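Local coordinates for ABC transporter substrate-binding protein (Rhizobium radiobacter, PDB 6TFX) that binds the opine mannopinic acid as the periplasmic substrate-binding protein of an ABC transporter, serving import of mannityl-opines into the bacterium, at residues S33-G45 and S50-S62. Residues are numbered along the deposited sequence; the frame is centred on the assembly and turned at random.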
loop_
_atom_site.group_PDB
_atom_site.type_symbol
_atom_site.label_atom_id
_atom_site.label_comp_id
_atom_site.label_asym_id
_atom_site.label_seq_id
_atom_site.Cartn_x
_atom_site.Cartn_y
_atom_site.Cartn_z
ATOM N N SER A 33 -1.428 1.541 -11.390
ATOM C CA SER A 33 -2.588 0.679 -11.645
ATOM C C SER A 33 -3.370 1.072 -12.902
ATOM O O SER A 33 -4.205 0.289 -13.371
ATOM C CB SER A 33 -3.526 0.642 -10.442
ATOM O OG SER A 33 -4.329 1.810 -10.378
ATOM N N TYR A 34 -3.129 2.286 -13.429
ATOM C CA TYR A 34 -3.838 2.719 -14.658
ATOM C C TYR A 34 -2.981 2.437 -15.904
ATOM O O TYR A 34 -3.515 2.330 -17.008
ATOM C CB TYR A 34 -4.099 4.233 -14.617
ATOM C CG TYR A 34 -4.990 4.728 -13.483
ATOM C CD1 TYR A 34 -5.608 3.835 -12.609
ATOM C CD2 TYR A 34 -5.106 6.086 -13.207
ATOM C CE1 TYR A 34 -6.377 4.283 -11.534
ATOM C CE2 TYR A 34 -5.886 6.547 -12.150
ATOM C CZ TYR A 34 -6.530 5.646 -11.319
ATOM O OH TYR A 34 -7.258 6.140 -10.251
ATOM N N ILE A 35 -1.652 2.393 -15.728
ATOM C CA ILE A 35 -0.690 2.255 -16.830
ATOM C C ILE A 35 -0.332 0.835 -17.158
ATOM O O ILE A 35 -0.051 0.545 -18.323
ATOM C CB ILE A 35 0.606 3.049 -16.452
ATOM C CG1 ILE A 35 0.297 4.548 -16.185
ATOM C CG2 ILE A 35 1.753 2.878 -17.483
ATOM C CD1 ILE A 35 1.405 5.259 -15.312
ATOM N N TYR A 36 -0.189 -0.022 -16.113
ATOM C CA TYR A 36 0.306 -1.372 -16.309
ATOM C C TYR A 36 -0.740 -2.446 -16.053
ATOM O O TYR A 36 -1.768 -2.214 -15.379
ATOM C CB TYR A 36 1.430 -1.622 -15.306
ATOM C CG TYR A 36 2.615 -0.703 -15.449
ATOM C CD1 TYR A 36 3.642 -0.998 -16.339
ATOM C CD2 TYR A 36 2.737 0.442 -14.664
ATOM C CE1 TYR A 36 4.750 -0.162 -16.467
ATOM C CE2 TYR A 36 3.840 1.286 -14.782
ATOM C CZ TYR A 36 4.859 0.964 -15.668
ATOM O OH TYR A 36 5.981 1.754 -15.749
ATOM N N GLY A 37 -0.390 -3.640 -16.509
ATOM C CA GLY A 37 -1.115 -4.879 -16.231
ATOM C C GLY A 37 -0.141 -5.948 -15.757
ATOM O O GLY A 37 1.063 -5.685 -15.600
ATOM N N ALA A 38 -0.636 -7.167 -15.555
ATOM C CA ALA A 38 0.211 -8.247 -15.066
ATOM C C ALA A 38 -0.200 -9.565 -15.749
ATOM O O ALA A 38 -1.071 -9.561 -16.631
ATOM C CB ALA A 38 0.061 -8.341 -13.550
ATOM N N LEU A 39 0.396 -10.699 -15.333
ATOM C CA LEU A 39 -0.042 -11.994 -15.883
ATOM C C LEU A 39 -1.527 -12.228 -15.554
ATOM O O LEU A 39 -2.297 -12.678 -16.403
ATOM C CB LEU A 39 0.784 -13.117 -15.274
ATOM C CG LEU A 39 2.204 -13.269 -15.860
ATOM C CD1 LEU A 39 3.049 -14.211 -14.997
ATOM C CD2 LEU A 39 2.152 -13.785 -17.299
ATOM N N VAL A 40 -1.916 -11.913 -14.313
ATOM C CA VAL A 40 -3.309 -12.081 -13.830
ATOM C C VAL A 40 -3.707 -10.799 -13.114
ATOM O O VAL A 40 -2.851 -9.954 -12.851
ATOM C CB VAL A 40 -3.446 -13.338 -12.917
ATOM C CG1 VAL A 40 -3.096 -14.611 -13.680
ATOM C CG2 VAL A 40 -2.556 -13.230 -11.667
ATOM N N ARG A 41 -4.996 -10.647 -12.753
ATOM C CA ARG A 41 -5.312 -9.408 -12.075
ATOM C C ARG A 41 -6.420 -9.629 -11.096
ATOM O O ARG A 41 -7.204 -10.556 -11.258
ATOM C CB ARG A 41 -5.771 -8.349 -13.102
ATOM C CG ARG A 41 -7.113 -8.705 -13.796
ATOM C CD ARG A 41 -7.616 -7.487 -14.530
ATOM N NE ARG A 41 -8.907 -7.697 -15.174
ATOM C CZ ARG A 41 -9.529 -6.750 -15.862
ATOM N NH1 ARG A 41 -8.988 -5.535 -15.971
ATOM N NH2 ARG A 41 -10.696 -7.001 -16.444
ATOM N N PHE A 42 -6.526 -8.746 -10.124
ATOM C CA PHE A 42 -7.691 -8.728 -9.249
ATOM C C PHE A 42 -8.867 -8.301 -10.164
ATOM O O PHE A 42 -8.675 -7.532 -11.114
ATOM C CB PHE A 42 -7.515 -7.615 -8.214
ATOM C CG PHE A 42 -6.587 -8.052 -7.113
ATOM C CD1 PHE A 42 -5.206 -7.939 -7.259
ATOM C CD2 PHE A 42 -7.091 -8.506 -5.907
ATOM C CE1 PHE A 42 -4.343 -8.368 -6.236
ATOM C CE2 PHE A 42 -6.231 -8.921 -4.880
ATOM C CZ PHE A 42 -4.867 -8.877 -5.067
ATOM N N ALA A 43 -10.087 -8.777 -9.880
ATOM C CA ALA A 43 -11.222 -8.307 -10.664
ATOM C C ALA A 43 -11.356 -6.811 -10.411
ATOM O O ALA A 43 -11.238 -6.375 -9.254
ATOM C CB ALA A 43 -12.497 -8.995 -10.185
ATOM N N PRO A 44 -11.637 -6.012 -11.455
ATOM C CA PRO A 44 -11.853 -4.571 -11.228
ATOM C C PRO A 44 -12.923 -4.363 -10.146
ATOM O O PRO A 44 -14.009 -4.979 -10.190
ATOM C CB PRO A 44 -12.318 -4.068 -12.593
ATOM C CG PRO A 44 -11.637 -5.022 -13.577
ATOM C CD PRO A 44 -11.757 -6.366 -12.883
ATOM N N GLY A 45 -12.579 -3.539 -9.163
ATOM C CA GLY A 45 -13.463 -3.257 -8.038
ATOM C C GLY A 45 -13.324 -4.192 -6.852
ATOM O O GLY A 45 -14.032 -4.027 -5.854
ATOM N N SER A 50 -9.336 -13.699 -3.945
ATOM C CA SER A 50 -10.312 -14.693 -4.410
ATOM C C SER A 50 -10.818 -14.353 -5.821
ATOM O O SER A 50 -11.247 -15.237 -6.568
ATOM C CB SER A 50 -11.520 -14.727 -3.480
ATOM O OG SER A 50 -12.236 -13.496 -3.517
ATOM N N SER A 51 -10.790 -13.054 -6.168
ATOM C CA SER A 51 -11.324 -12.566 -7.444
ATOM C C SER A 51 -10.342 -12.662 -8.628
ATOM O O SER A 51 -10.702 -12.253 -9.730
ATOM C CB SER A 51 -11.735 -11.104 -7.280
ATOM O OG SER A 51 -10.587 -10.274 -7.269
ATOM N N ILE A 52 -9.103 -13.098 -8.387
ATOM C CA ILE A 52 -8.068 -13.048 -9.423
ATOM C C ILE A 52 -8.497 -13.783 -10.679
ATOM O O ILE A 52 -9.078 -14.878 -10.620
ATOM C CB ILE A 52 -6.698 -13.475 -8.865
ATOM C CG1 ILE A 52 -6.174 -12.333 -7.955
ATOM C CG2 ILE A 52 -5.698 -13.742 -9.994
ATOM C CD1 ILE A 52 -5.014 -12.676 -7.045
ATOM N N GLU A 53 -8.269 -13.112 -11.828
ATOM C CA GLU A 53 -8.697 -13.586 -13.147
ATOM C C GLU A 53 -7.589 -13.336 -14.192
ATOM O O GLU A 53 -6.629 -12.616 -13.919
ATOM C CB GLU A 53 -9.989 -12.855 -13.570
ATOM C CG GLU A 53 -9.903 -11.334 -13.534
ATOM C CD GLU A 53 -11.133 -10.548 -13.966
ATOM O OE1 GLU A 53 -12.251 -10.824 -13.469
ATOM O OE2 GLU A 53 -10.968 -9.626 -14.796
ATOM N N ALA A 54 -7.762 -13.872 -15.405
ATOM C CA ALA A 54 -6.766 -13.691 -16.476
ATOM C C ALA A 54 -6.512 -12.198 -16.826
ATOM O O ALA A 54 -7.445 -11.386 -16.824
ATOM C CB ALA A 54 -7.239 -14.407 -17.729
ATOM N N ASP A 55 -5.262 -11.856 -17.189
ATOM C CA ASP A 55 -4.912 -10.491 -17.656
ATOM C C ASP A 55 -4.015 -10.745 -18.893
ATOM O O ASP A 55 -4.531 -11.231 -19.903
ATOM C CB ASP A 55 -4.208 -9.652 -16.566
ATOM C CG ASP A 55 -4.242 -8.134 -16.771
ATOM O OD1 ASP A 55 -5.052 -7.661 -17.607
ATOM O OD2 ASP A 55 -3.460 -7.410 -16.077
ATOM N N LEU A 56 -2.679 -10.565 -18.793
ATOM C CA LEU A 56 -1.810 -10.888 -19.946
ATOM C C LEU A 56 -1.860 -12.395 -20.254
ATOM O O LEU A 56 -1.829 -12.787 -21.428
ATOM C CB LEU A 56 -0.375 -10.459 -19.655
ATOM C CG LEU A 56 0.692 -10.932 -20.635
ATOM C CD1 LEU A 56 0.495 -10.317 -22.058
ATOM C CD2 LEU A 56 2.054 -10.573 -20.097
ATOM N N ALA A 57 -1.901 -13.239 -19.192
ATOM C CA ALA A 57 -2.011 -14.700 -19.372
ATOM C C ALA A 57 -3.460 -15.052 -19.687
ATOM O O ALA A 57 -4.346 -14.688 -18.916
ATOM C CB ALA A 57 -1.590 -15.431 -18.111
ATOM N N GLU A 58 -3.709 -15.767 -20.784
ATOM C CA GLU A 58 -5.093 -16.158 -21.080
ATOM C C GLU A 58 -5.466 -17.434 -20.292
ATOM O O GLU A 58 -6.643 -17.669 -20.023
ATOM C CB GLU A 58 -5.322 -16.343 -22.589
ATOM C CG GLU A 58 -4.408 -17.363 -23.243
ATOM C CD GLU A 58 -4.587 -17.518 -24.741
ATOM O OE1 GLU A 58 -5.383 -16.755 -25.335
ATOM O OE2 GLU A 58 -3.920 -18.403 -25.325
ATOM N N SER A 59 -4.455 -18.258 -19.936
ATOM C CA SER A 59 -4.673 -19.498 -19.188
ATOM C C SER A 59 -3.383 -19.906 -18.496
ATOM O O SER A 59 -2.306 -19.404 -18.827
ATOM C CB SER A 59 -5.136 -20.624 -20.120
ATOM O OG SER A 59 -4.118 -21.005 -21.028
ATOM N N TRP A 60 -3.494 -20.806 -17.525
ATOM C CA TRP A 60 -2.322 -21.300 -16.827
ATOM C C TRP A 60 -2.639 -22.622 -16.213
ATOM O O TRP A 60 -3.817 -22.957 -16.038
ATOM C CB TRP A 60 -1.818 -20.320 -15.770
ATOM C CG TRP A 60 -2.826 -19.953 -14.728
ATOM C CD1 TRP A 60 -3.011 -20.544 -13.510
ATOM C CD2 TRP A 60 -3.767 -18.875 -14.803
ATOM N NE1 TRP A 60 -4.043 -19.926 -12.838
ATOM C CE2 TRP A 60 -4.518 -18.890 -13.608
ATOM C CE3 TRP A 60 -4.034 -17.881 -15.762
ATOM C CZ2 TRP A 60 -5.556 -17.981 -13.368
ATOM C CZ3 TRP A 60 -5.055 -16.980 -15.522
ATOM C CH2 TRP A 60 -5.799 -17.030 -14.334
ATOM N N GLU A 61 -1.593 -23.367 -15.867
ATOM C CA GLU A 61 -1.745 -24.653 -15.219
ATOM C C GLU A 61 -0.524 -24.937 -14.375
ATOM O O GLU A 61 0.552 -24.377 -14.618
ATOM C CB GLU A 61 -1.975 -25.777 -16.250
ATOM C CG GLU A 61 -0.815 -26.044 -17.188
ATOM C CD GLU A 61 -1.132 -26.973 -18.346
ATOM O OE1 GLU A 61 -1.861 -27.970 -18.138
ATOM O OE2 GLU A 61 -0.639 -26.704 -19.466
ATOM N N SER A 62 -0.684 -25.799 -13.387
ATOM C CA SER A 62 0.451 -26.216 -12.569
ATOM C C SER A 62 0.598 -27.710 -12.687
ATOM O O SER A 62 -0.374 -28.406 -13.017
ATOM C CB SER A 62 0.236 -25.848 -11.104
ATOM O OG SER A 62 -0.939 -26.455 -10.590
#
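Arg41 and Glu53 both set CG between their own backbone N and carbonyl carbon, and from there the extended arginine chain brings NE to Glu53 OE2 at 2.8 Å. In this salt bridge NE meets OE2 on its anti side, tilted out of the carboxylate plane, which is turned 43° from that of the guanidinium; a second, weak bond from Arg41 NH2 reaches the same oxygen. Pro44 CG lies over one face of the guanidinium, offset toward its rim. The same two residues are also joined through their backbones: Arg41 N donates to Glu53 O and Glu53 N to Arg41 O, both at 2.8 Å, making the hydrogen-bonded pair of a short antiparallel beta hairpin, strands 40-41 and 53-54. This hairpin stands beside the four-stranded antiparallel sheet that 57-62 enters as an edge strand in this solute-binding protein of family 5. At the loop end, Ala43 N gives a nearly straight bond to Ser51 OG, a hydroxyl also bonded to Asn48 O. At the other end, Asp55 turns CG anti to its N (chi1 -160°), which carries OD2 back to Ala38 N at 2.9 Å in a nearly straight bond, while OD1 pairs with Arg191. Ala38 O in turn receives Leu56 N, and Leu39 O is gripped twice, by Ala57 N at 2.9 Å on a lone pair and by Asp55 N at 3.2 Å from a tilted direction. Val40 spreads its two methyls over different neighbours: CG2 meets Ile52 CG2 at 3.6 Å, and CG1 sits over the face of the Trp60 six-membered ring, 3.8 Å from its centroid, in a CH-pi contact. Phe42 offers a ring face to Ile52 CD1, and Leu136 of helix 135-138 touches both Ile52 and Trp60.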